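Local structure of DMATS type aromatic prenyltransferase (Micromonospora olivasterospora, 6ZRY) at residues Phe120-Met131 with Val147-Gly155; Phe253-Tyr262 with Gly273-Tyr283. The protein binds tryptophan and probably acts as a 6-dimethylallyl tryptophan synthase, attaching a prenyl group to the indole ring of its substrate. All coordinates share one frame; numbering follows the deposited sequence.

Contact 1 (Phe120-Met131 with Val147-Gly155); sequences FATDDPQGDFAM and VYLNPEVKG
Met131 faces Leu149 as an antiparallel non-hydrogen-bonded pair at the open end of the hairpin of strands 131-138 and 141-149, and directly beyond it Asn150, whose OD1 closes an Asx turn, holds the 120-131 loop through its backbone N and its ND2. The backbone N of Asn150 donates to Ala130 O at 3.0 Å, and a water donates to the same carbonyl. Because CG of Asn150 stands anti to its own N (chi1 -178°), the amide lies stacked on the Phe129 ring, their planes 7° apart, with CB over one face in a CH-pi contact. From there Asn150 ND2 gives a hydrogen bond to Phe129 O, 2.9 Å away and close to the amide plane. Asn150 OD1 meanwhile accepts from Glu152 N at 2.9 Å, the donor standing well above the carbonyl plane. Gly127 suits its place because its phi is positive and a beta carbon would press on Asn150 ND2.

Leu149 divides its branches between two neighbours. Leu149 CD1 sits over the centre of the Phe120 ring, 3.7 Å from its centroid, while Leu149 CD2 lies 3.7 Å from Met131 CE; Asn150 O meets the Phe120 ring at its edge. Helix 159-170 packs on this phenylalanine through Leu162 and Ala166. Farther along, beta-branched Val153 touches Pro125 CB with CG2 at 3.5 Å, and the same methyl meets Ala130 CB at 3.8 Å. Val153 O accepts from Gln126 N at 2.7 Å, pinning the loop again.

An asparagine, able to donate and accept through one short amide, is thus satisfied at both ends while buried, and bonds and stack together fix its rotation; the Phe129 ring, which it probably helps to hold, also meets Trp132 of the tryptophan pocket.

Contact 2 (Phe253-Tyr262 with Gly273-Tyr283); sequences FDGRPLVGSY and GYSIYVPIRSY. With TRP (tryptophan), chain C.
Strands 258-262 and 273-278 run antiparallel, their axes 4.7 Å apart at closest and inclined at 162°, with Val259-Tyr277 and Ser261-Ser275 as hydrogen-bonded pairs. On the face shared by these four residues the Tyr277 ring lies alongside strand 258-262, its edge meeting Val259 O, and Tyr277 OH and Ser261 OG are hydrogen-bonded at 2.8 Å; a small residue at Ser261 lets the phenol reach across. Tyr277 CD2 comes within 4.0 Å of CH2 of the bound tryptophan. The other face carries Tyr274, whose edge points at the face of Tyr262, their hydroxyls joined through a water. Gly260, across from Ile276, suits its place because a beta carbon there would crowd Tyr274 OH. The hairpin belongs to the wall of the ABBA barrel, with tryptophan on the Tyr277 face and helix 221-228 packed against Tyr274.

Beyond Pro279, the centre of an inverse gamma turn, Arg281 CG lies between the backbone N and the carbonyl carbon (chi1 66°), and the chain then runs extended, which brings Arg281 NH2 to donate to tryptophan OXT at 3.0 Å, in the guanidinium plane. Arg256 CD lies over the centre of that group; both arginines form salt bridges with Asp56, whose carboxylate probably balances the paired guanidinium groups. Ser282 OG accepts an almost straight bond from Arg256 N at 3.0 Å. Tyr283 OH donates to Arg256 O at 2.7 Å, while the edge of Phe253 meets the tyrosine's ring face. Replacing Tyr283 with an alanine would probably leave Arg256 O without this donor and open a gap beside Phe253.

From the N terminus, the chain leaves helix 117-120, runs through 120-131 into strand 131-138, and returns along strand 141-149, so contact 1 closes around the hairpin. Strands 193-201 and 209-220 follow before contact 2 closes a second, shorter loop at 258-265 and 273-278. The two are in series, neither nested nor crossed. Both belong to the same curled antiparallel sheet, with centres about 22 Å apart, and do not touch. Strands 193-201 and 209-220 lie between the two hairpins in the sheet. Tyr213 of strand 209-220 links them, hydrogen-bonding to Tyr148 of contact 1 and meeting the ring of Tyr277 in contact 2.

Contact 1 (Phe120-Met131 with Val147-Gly155)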
loop_
_atom_site.group_PDB
_atom_site.type_symbol
_atom_site.label_atom_id
_atom_site.label_comp_id
_atom_site.label_asym_id
_atom_site.label_seq_id
_atom_site.Cartn_x
_atom_site.Cartn_y
_atom_site.Cartn_z
ATOM N N PHE A 120 -15.269 -5.487 11.957
ATOM C CA PHE A 120 -13.847 -5.900 11.999
ATOM C C PHE A 120 -13.422 -6.240 13.431
ATOM O O PHE A 120 -12.451 -6.933 13.564
ATOM C CB PHE A 120 -12.936 -4.833 11.371
ATOM C CG PHE A 120 -13.192 -4.606 9.892
ATOM C CD1 PHE A 120 -14.246 -3.804 9.472
ATOM C CD2 PHE A 120 -12.364 -5.169 8.925
ATOM C CE1 PHE A 120 -14.482 -3.577 8.127
ATOM C CE2 PHE A 120 -12.606 -4.952 7.572
ATOM C CZ PHE A 120 -13.660 -4.153 7.171
ATOM N N ALA A 121 -14.126 -5.755 14.451
ATOM C CA ALA A 121 -13.670 -5.849 15.856
ATOM C C ALA A 121 -13.682 -7.311 16.281
ATOM O O ALA A 121 -14.692 -8.001 16.051
ATOM C CB ALA A 121 -14.525 -4.998 16.771
ATOM N N THR A 122 -12.588 -7.762 16.878
ATOM C CA THR A 122 -12.419 -9.144 17.373
ATOM C C THR A 122 -11.261 -9.157 18.353
ATOM O O THR A 122 -10.272 -8.412 18.131
ATOM C CB THR A 122 -12.218 -10.145 16.231
ATOM O OG1 THR A 122 -12.043 -11.438 16.817
ATOM C CG2 THR A 122 -11.038 -9.812 15.340
ATOM N N ASP A 123 -11.412 -9.935 19.423
ATOM C CA ASP A 123 -10.398 -10.092 20.489
ATOM C C ASP A 123 -9.254 -10.960 19.989
ATOM O O ASP A 123 -8.166 -10.838 20.548
ATOM C CB ASP A 123 -11.011 -10.694 21.751
ATOM C CG ASP A 123 -11.495 -9.628 22.700
ATOM O OD1 ASP A 123 -11.086 -8.443 22.501
ATOM O OD2 ASP A 123 -12.253 -9.974 23.635
ATOM N N ASP A 124 -9.507 -11.792 18.980
ATOM C CA ASP A 124 -8.524 -12.744 18.421
ATOM C C ASP A 124 -8.300 -12.446 16.933
ATOM O O ASP A 124 -8.644 -13.258 16.086
ATOM C CB ASP A 124 -9.019 -14.166 18.663
ATOM C CG ASP A 124 -7.930 -15.085 19.161
ATOM O OD1 ASP A 124 -8.182 -15.795 20.147
ATOM O OD2 ASP A 124 -6.824 -15.053 18.581
ATOM N N PRO A 125 -7.710 -11.283 16.568
ATOM C CA PRO A 125 -7.488 -10.949 15.157
ATOM C C PRO A 125 -6.610 -12.008 14.483
ATOM O O PRO A 125 -5.624 -12.434 15.110
ATOM C CB PRO A 125 -6.785 -9.591 15.184
ATOM C CG PRO A 125 -6.191 -9.515 16.579
ATOM C CD PRO A 125 -7.163 -10.263 17.468
ATOM N N GLN A 126 -6.975 -12.394 13.252
ATOM C CA GLN A 126 -6.287 -13.407 12.434
ATOM C C GLN A 126 -5.362 -12.703 11.440
ATOM O O GLN A 126 -5.668 -11.563 11.057
ATOM C CB GLN A 126 -7.324 -14.274 11.746
ATOM C CG GLN A 126 -8.278 -14.930 12.730
ATOM C CD GLN A 126 -7.503 -15.647 13.796
ATOM O OE1 GLN A 126 -6.785 -16.606 13.519
ATOM N NE2 GLN A 126 -7.589 -15.149 15.019
ATOM N N GLY A 127 -4.294 -13.388 11.024
ATOM C CA GLY A 127 -3.342 -12.868 10.024
ATOM C C GLY A 127 -2.350 -11.932 10.672
ATOM O O GLY A 127 -2.346 -11.839 11.933
ATOM N N ASP A 128 -1.513 -11.252 9.898
ATOM C CA ASP A 128 -0.382 -10.527 10.541
ATOM C C ASP A 128 -0.737 -9.061 10.784
ATOM O O ASP A 128 0.161 -8.334 11.222
ATOM C CB ASP A 128 0.950 -10.739 9.814
ATOM C CG ASP A 128 0.993 -10.241 8.401
ATOM O OD1 ASP A 128 -0.078 -9.840 7.886
ATOM O OD2 ASP A 128 2.118 -10.236 7.820
ATOM N N PHE A 129 -1.987 -8.654 10.583
ATOM C CA PHE A 129 -2.463 -7.292 10.956
ATOM C C PHE A 129 -3.994 -7.244 11.003
ATOM O O PHE A 129 -4.647 -8.135 10.474
ATOM C CB PHE A 129 -1.908 -6.263 9.969
ATOM C CG PHE A 129 -2.666 -6.161 8.668
ATOM C CD1 PHE A 129 -2.606 -7.185 7.731
ATOM C CD2 PHE A 129 -3.416 -5.034 8.372
ATOM C CE1 PHE A 129 -3.300 -7.095 6.541
ATOM C CE2 PHE A 129 -4.118 -4.943 7.175
ATOM C CZ PHE A 129 -4.045 -5.962 6.256
ATOM N N ALA A 130 -4.518 -6.230 11.677
ATOM C CA ALA A 130 -5.932 -5.842 11.705
ATOM C C ALA A 130 -6.079 -4.460 11.063
ATOM O O ALA A 130 -7.031 -4.278 10.276
ATOM C CB ALA A 130 -6.443 -5.865 13.136
ATOM N N MET A 131 -5.136 -3.535 11.310
ATOM C CA MET A 131 -5.246 -2.135 10.812
ATOM C C MET A 131 -3.850 -1.568 10.524
ATOM O O MET A 131 -3.000 -1.557 11.442
ATOM C CB MET A 131 -5.939 -1.249 11.848
ATOM C CG MET A 131 -6.034 0.227 11.455
ATOM S SD MET A 131 -6.725 1.240 12.790
ATOM C CE MET A 131 -8.440 0.728 12.732
ATOM N N VAL A 147 -6.866 4.501 6.224
ATOM C CA VAL A 147 -6.913 3.324 7.124
ATOM C C VAL A 147 -7.074 2.073 6.263
ATOM O O VAL A 147 -8.026 2.035 5.439
ATOM C CB VAL A 147 -8.056 3.477 8.131
ATOM C CG1 VAL A 147 -8.132 2.296 9.079
ATOM C CG2 VAL A 147 -7.922 4.790 8.881
ATOM N N TYR A 148 -6.197 1.108 6.473
ATOM C CA TYR A 148 -6.114 -0.167 5.760
ATOM C C TYR A 148 -6.545 -1.263 6.726
ATOM O O TYR A 148 -5.752 -1.591 7.636
ATOM C CB TYR A 148 -4.689 -0.364 5.242
ATOM C CG TYR A 148 -4.430 0.381 3.975
ATOM C CD1 TYR A 148 -4.420 1.774 3.932
ATOM C CD2 TYR A 148 -4.274 -0.300 2.784
ATOM C CE1 TYR A 148 -4.227 2.459 2.729
ATOM C CE2 TYR A 148 -4.091 0.363 1.591
ATOM C CZ TYR A 148 -4.073 1.742 1.556
ATOM O OH TYR A 148 -3.891 2.350 0.338
ATOM N N LEU A 149 -7.754 -1.798 6.556
ATOM C CA LEU A 149 -8.291 -2.856 7.439
ATOM C C LEU A 149 -8.073 -4.194 6.766
ATOM O O LEU A 149 -8.151 -4.247 5.506
ATOM C CB LEU A 149 -9.769 -2.608 7.710
ATOM C CG LEU A 149 -10.116 -1.266 8.361
ATOM C CD1 LEU A 149 -11.618 -1.135 8.536
ATOM C CD2 LEU A 149 -9.438 -1.106 9.707
ATOM N N ASN A 150 -7.825 -5.227 7.557
ATOM C CA ASN A 150 -7.622 -6.621 7.072
ATOM C C ASN A 150 -8.992 -7.277 6.941
ATOM O O ASN A 150 -9.634 -7.526 7.951
ATOM C CB ASN A 150 -6.720 -7.439 8.004
ATOM C CG ASN A 150 -6.460 -8.839 7.486
ATOM O OD1 ASN A 150 -6.854 -9.182 6.367
ATOM N ND2 ASN A 150 -5.763 -9.645 8.276
ATOM N N PRO A 151 -9.487 -7.561 5.709
ATOM C CA PRO A 151 -10.765 -8.242 5.520
ATOM C C PRO A 151 -10.753 -9.649 6.114
ATOM O O PRO A 151 -11.818 -10.197 6.357
ATOM C CB PRO A 151 -10.905 -8.331 3.997
ATOM C CG PRO A 151 -10.032 -7.213 3.495
ATOM C CD PRO A 151 -8.845 -7.270 4.422
ATOM N N GLU A 152 -9.576 -10.213 6.299
ATOM C CA GLU A 152 -9.413 -11.615 6.771
ATOM C C GLU A 152 -9.189 -11.664 8.292
ATOM O O GLU A 152 -8.754 -12.724 8.797
ATOM C CB GLU A 152 -8.266 -12.271 6.012
ATOM C CG GLU A 152 -8.539 -12.396 4.520
ATOM C CD GLU A 152 -7.374 -13.005 3.730
ATOM O OE1 GLU A 152 -7.607 -13.473 2.633
ATOM O OE2 GLU A 152 -6.253 -13.017 4.246
ATOM N N VAL A 153 -9.468 -10.584 9.001
ATOM C CA VAL A 153 -9.143 -10.464 10.452
ATOM C C VAL A 153 -9.976 -11.469 11.271
ATOM O O VAL A 153 -9.512 -11.859 12.337
ATOM C CB VAL A 153 -9.346 -9.034 10.950
ATOM C CG1 VAL A 153 -10.820 -8.677 11.052
ATOM C CG2 VAL A 153 -8.622 -8.795 12.272
ATOM N N LYS A 154 -11.162 -11.848 10.802
ATOM C CA LYS A 154 -12.000 -12.888 11.466
ATOM C C LYS A 154 -11.847 -14.218 10.718
ATOM O O LYS A 154 -12.709 -15.091 10.879
ATOM C CB LYS A 154 -13.452 -12.417 11.534
ATOM C CG LYS A 154 -13.666 -11.183 12.386
ATOM C CD LYS A 154 -15.112 -10.898 12.631
ATOM C CE LYS A 154 -15.333 -9.898 13.746
ATOM N NZ LYS A 154 -16.778 -9.595 13.934
ATOM N N GLY A 155 -10.763 -14.364 9.936
ATOM C CA GLY A 155 -10.437 -15.569 9.160
ATOM C C GLY A 155 -10.753 -15.388 7.677
ATOM O O GLY A 155 -11.596 -14.562 7.343
HETATM O O HOH W 1 -9.295 -5.549 10.637
#

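Contact 2 (Phe253-Tyr262 with Gly273-Tyr283)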
loop_
_atom_site.group_PDB
_atom_site.type_symbol
_atom_site.label_atom_id
_atom_site.label_comp_id
_atom_site.label_asym_id
_atom_site.label_seq_id
_atom_site.Cartn_x
_atom_site.Cartn_y
_atom_site.Cartn_z
ATOM N N PHE A 253 2.615 -14.874 -13.002
ATOM C CA PHE A 253 3.290 -14.255 -11.842
ATOM C C PHE A 253 3.224 -15.285 -10.706
ATOM O O PHE A 253 2.381 -15.168 -9.808
ATOM C CB PHE A 253 2.705 -12.865 -11.619
ATOM C CG PHE A 253 3.114 -11.861 -12.682
ATOM C CD1 PHE A 253 2.557 -11.879 -13.955
ATOM C CD2 PHE A 253 4.090 -10.908 -12.412
ATOM C CE1 PHE A 253 2.949 -10.957 -14.915
ATOM C CE2 PHE A 253 4.466 -9.974 -13.374
ATOM C CZ PHE A 253 3.904 -10.009 -14.625
ATOM N N ASP A 254 4.105 -16.291 -10.795
ATOM C CA ASP A 254 4.211 -17.444 -9.858
ATOM C C ASP A 254 5.191 -17.142 -8.725
ATOM O O ASP A 254 5.282 -17.973 -7.810
ATOM C CB ASP A 254 4.631 -18.715 -10.591
ATOM C CG ASP A 254 3.498 -19.314 -11.383
ATOM O OD1 ASP A 254 2.314 -18.968 -11.080
ATOM O OD2 ASP A 254 3.794 -20.115 -12.302
ATOM N N GLY A 255 5.889 -16.010 -8.775
ATOM C CA GLY A 255 6.600 -15.465 -7.607
ATOM C C GLY A 255 5.631 -14.739 -6.705
ATOM O O GLY A 255 4.540 -15.272 -6.455
ATOM N N ARG A 256 5.986 -13.548 -6.249
ATOM C CA ARG A 256 5.076 -12.716 -5.455
ATOM C C ARG A 256 3.904 -12.341 -6.349
ATOM O O ARG A 256 4.077 -12.145 -7.556
ATOM C CB ARG A 256 5.808 -11.524 -4.865
ATOM C CG ARG A 256 6.822 -11.928 -3.815
ATOM C CD ARG A 256 7.393 -10.721 -3.117
ATOM N NE ARG A 256 8.540 -11.041 -2.290
ATOM C CZ ARG A 256 8.492 -11.470 -1.023
ATOM N NH1 ARG A 256 7.332 -11.654 -0.409
ATOM N NH2 ARG A 256 9.622 -11.729 -0.385
ATOM N N PRO A 257 2.671 -12.336 -5.794
ATOM C CA PRO A 257 1.464 -12.250 -6.604
ATOM C C PRO A 257 1.158 -10.829 -7.091
ATOM O O PRO A 257 1.444 -9.887 -6.387
ATOM C CB PRO A 257 0.360 -12.718 -5.627
ATOM C CG PRO A 257 0.863 -12.310 -4.273
ATOM C CD PRO A 257 2.372 -12.475 -4.360
ATOM N N LEU A 258 0.528 -10.729 -8.252
ATOM C CA LEU A 258 -0.099 -9.483 -8.708
ATOM C C LEU A 258 -1.218 -9.119 -7.735
ATOM O O LEU A 258 -1.895 -10.039 -7.204
ATOM C CB LEU A 258 -0.645 -9.643 -10.118
ATOM C CG LEU A 258 0.404 -9.826 -11.209
ATOM C CD1 LEU A 258 -0.264 -10.175 -12.510
ATOM C CD2 LEU A 258 1.254 -8.579 -11.368
ATOM N N VAL A 259 -1.436 -7.841 -7.568
ATOM C CA VAL A 259 -2.501 -7.300 -6.713
ATOM C C VAL A 259 -3.261 -6.278 -7.517
ATOM O O VAL A 259 -2.645 -5.473 -8.218
ATOM C CB VAL A 259 -1.951 -6.725 -5.408
ATOM C CG1 VAL A 259 -3.017 -6.043 -4.597
ATOM C CG2 VAL A 259 -1.269 -7.792 -4.586
ATOM N N GLY A 260 -4.562 -6.326 -7.428
ATOM C CA GLY A 260 -5.429 -5.309 -8.012
ATOM C C GLY A 260 -6.205 -4.587 -6.961
ATOM O O GLY A 260 -6.633 -5.242 -5.995
ATOM N N SER A 261 -6.448 -3.303 -7.149
ATOM C CA SER A 261 -7.348 -2.531 -6.271
ATOM C C SER A 261 -8.478 -1.914 -7.086
ATOM O O SER A 261 -8.283 -1.608 -8.268
ATOM C CB SER A 261 -6.617 -1.522 -5.437
ATOM O OG SER A 261 -6.206 -0.432 -6.211
ATOM N N TYR A 262 -9.638 -1.869 -6.457
ATOM C CA TYR A 262 -10.921 -1.429 -7.013
ATOM C C TYR A 262 -11.433 -0.286 -6.179
ATOM O O TYR A 262 -11.518 -0.426 -4.966
ATOM C CB TYR A 262 -11.894 -2.616 -7.007
ATOM C CG TYR A 262 -11.417 -3.760 -7.856
ATOM C CD1 TYR A 262 -10.543 -4.728 -7.363
ATOM C CD2 TYR A 262 -11.741 -3.797 -9.194
ATOM C CE1 TYR A 262 -10.052 -5.743 -8.181
ATOM C CE2 TYR A 262 -11.291 -4.813 -10.018
ATOM C CZ TYR A 262 -10.459 -5.797 -9.515
ATOM O OH TYR A 262 -10.026 -6.773 -10.381
ATOM N N GLY A 273 -12.325 3.131 -10.513
ATOM C CA GLY A 273 -10.864 3.243 -10.510
ATOM C C GLY A 273 -10.294 1.887 -10.324
ATOM O O GLY A 273 -10.963 1.067 -9.623
ATOM N N TYR A 274 -9.162 1.634 -10.959
ATOM C CA TYR A 274 -8.421 0.366 -10.880
ATOM C C TYR A 274 -6.936 0.677 -10.788
ATOM O O TYR A 274 -6.477 1.531 -11.548
ATOM C CB TYR A 274 -8.677 -0.496 -12.107
ATOM C CG TYR A 274 -7.911 -1.780 -12.076
ATOM C CD1 TYR A 274 -8.330 -2.834 -11.298
ATOM C CD2 TYR A 274 -6.744 -1.933 -12.820
ATOM C CE1 TYR A 274 -7.620 -4.013 -11.239
ATOM C CE2 TYR A 274 -6.033 -3.116 -12.790
ATOM C CZ TYR A 274 -6.463 -4.147 -11.991
ATOM O OH TYR A 274 -5.770 -5.312 -11.946
ATOM N N SER A 275 -6.211 -0.028 -9.932
ATOM C CA SER A 275 -4.728 -0.067 -9.941
ATOM C C SER A 275 -4.258 -1.505 -9.984
ATOM O O SER A 275 -4.884 -2.338 -9.364
ATOM C CB SER A 275 -4.132 0.639 -8.772
ATOM O OG SER A 275 -4.486 2.005 -8.812
ATOM N N ILE A 276 -3.196 -1.751 -10.716
ATOM C CA ILE A 276 -2.444 -3.024 -10.746
ATOM C C ILE A 276 -1.104 -2.767 -10.046
ATOM O O ILE A 276 -0.467 -1.715 -10.321
ATOM C CB ILE A 276 -2.299 -3.559 -12.194
ATOM C CG1 ILE A 276 -1.520 -4.871 -12.254
ATOM C CG2 ILE A 276 -1.690 -2.544 -13.149
ATOM C CD1 ILE A 276 -2.206 -6.034 -11.643
ATOM N N TYR A 277 -0.729 -3.651 -9.145
ATOM C CA TYR A 277 0.503 -3.563 -8.342
ATOM C C TYR A 277 1.354 -4.757 -8.672
ATOM O O TYR A 277 0.981 -5.889 -8.368
ATOM C CB TYR A 277 0.204 -3.488 -6.839
ATOM C CG TYR A 277 -0.798 -2.437 -6.438
ATOM C CD1 TYR A 277 -2.157 -2.656 -6.620
ATOM C CD2 TYR A 277 -0.415 -1.246 -5.859
ATOM C CE1 TYR A 277 -3.096 -1.703 -6.295
ATOM C CE2 TYR A 277 -1.342 -0.284 -5.496
ATOM C CZ TYR A 277 -2.691 -0.515 -5.714
ATOM O OH TYR A 277 -3.635 0.414 -5.365
ATOM N N VAL A 278 2.471 -4.518 -9.351
ATOM C CA VAL A 278 3.441 -5.574 -9.661
ATOM C C VAL A 278 4.515 -5.566 -8.580
ATOM O O VAL A 278 5.234 -4.557 -8.423
ATOM C CB VAL A 278 4.060 -5.381 -11.054
ATOM C CG1 VAL A 278 5.078 -6.456 -11.363
ATOM C CG2 VAL A 278 2.984 -5.323 -12.137
ATOM N N PRO A 279 4.740 -6.711 -7.897
ATOM C CA PRO A 279 5.830 -6.838 -6.918
ATOM C C PRO A 279 7.134 -7.130 -7.669
ATOM O O PRO A 279 7.670 -8.261 -7.627
ATOM C CB PRO A 279 5.348 -7.984 -6.053
ATOM C CG PRO A 279 4.644 -8.893 -7.048
ATOM C CD PRO A 279 3.954 -7.953 -8.001
ATOM N N ILE A 280 7.636 -6.073 -8.288
ATOM C CA ILE A 280 8.752 -6.099 -9.268
ATOM C C ILE A 280 9.987 -6.730 -8.648
ATOM O O ILE A 280 10.712 -7.395 -9.375
ATOM C CB ILE A 280 9.001 -4.697 -9.818
ATOM C CG1 ILE A 280 10.077 -4.732 -10.914
ATOM C CG2 ILE A 280 9.328 -3.711 -8.720
ATOM C CD1 ILE A 280 10.058 -3.567 -11.818
ATOM N N ARG A 281 10.192 -6.594 -7.325
ATOM C CA ARG A 281 11.367 -7.168 -6.616
ATOM C C ARG A 281 11.447 -8.677 -6.847
ATOM O O ARG A 281 12.560 -9.239 -6.734
ATOM C CB ARG A 281 11.301 -6.901 -5.111
ATOM C CG ARG A 281 10.148 -7.605 -4.385
ATOM C CD ARG A 281 10.156 -7.098 -2.963
ATOM N NE ARG A 281 9.232 -7.680 -2.026
ATOM C CZ ARG A 281 7.917 -7.474 -1.980
ATOM N NH1 ARG A 281 7.291 -6.744 -2.878
ATOM N NH2 ARG A 281 7.215 -8.018 -0.994
ATOM N N SER A 282 10.338 -9.325 -7.149
ATOM C CA SER A 282 10.269 -10.806 -7.326
ATOM C C SER A 282 10.689 -11.204 -8.758
ATOM O O SER A 282 10.908 -12.387 -8.985
ATOM C CB SER A 282 8.886 -11.293 -6.991
ATOM O OG SER A 282 8.805 -12.703 -6.964
ATOM N N TYR A 283 10.815 -10.252 -9.682
ATOM C CA TYR A 283 10.931 -10.525 -11.139
ATOM C C TYR A 283 12.161 -9.855 -11.739
ATOM O O TYR A 283 12.214 -9.748 -12.959
ATOM C CB TYR A 283 9.607 -10.128 -11.803
ATOM C CG TYR A 283 8.459 -10.939 -11.259
ATOM C CD1 TYR A 283 8.285 -12.259 -11.638
ATOM C CD2 TYR A 283 7.614 -10.432 -10.272
ATOM C CE1 TYR A 283 7.256 -13.035 -11.131
ATOM C CE2 TYR A 283 6.584 -11.198 -9.743
ATOM C CZ TYR A 283 6.406 -12.508 -10.166
ATOM O OH TYR A 283 5.399 -13.276 -9.640
HETATM N N TRP C . 4.926 -6.109 2.055
HETATM C CA TRP C . 3.539 -6.645 1.826
HETATM C C TRP C . 3.476 -7.334 0.461
HETATM O O TRP C . 2.495 -8.046 0.181
HETATM C CB TRP C . 2.480 -5.533 1.954
HETATM C CG TRP C . 2.597 -4.431 0.949
HETATM C CD1 TRP C . 3.412 -3.332 1.017
HETATM C CD2 TRP C . 1.861 -4.306 -0.283
HETATM N NE1 TRP C . 3.235 -2.543 -0.091
HETATM C CE2 TRP C . 2.283 -3.104 -0.899
HETATM C CE3 TRP C . 0.877 -5.079 -0.917
HETATM C CZ2 TRP C . 1.773 -2.675 -2.126
HETATM C CZ3 TRP C . 0.373 -4.651 -2.127
HETATM C CH2 TRP C . 0.811 -3.463 -2.717
HETATM O OXT TRP C . 4.404 -7.195 -0.367
HETATM O O HOH W 2 -7.139 -7.194 -11.000
#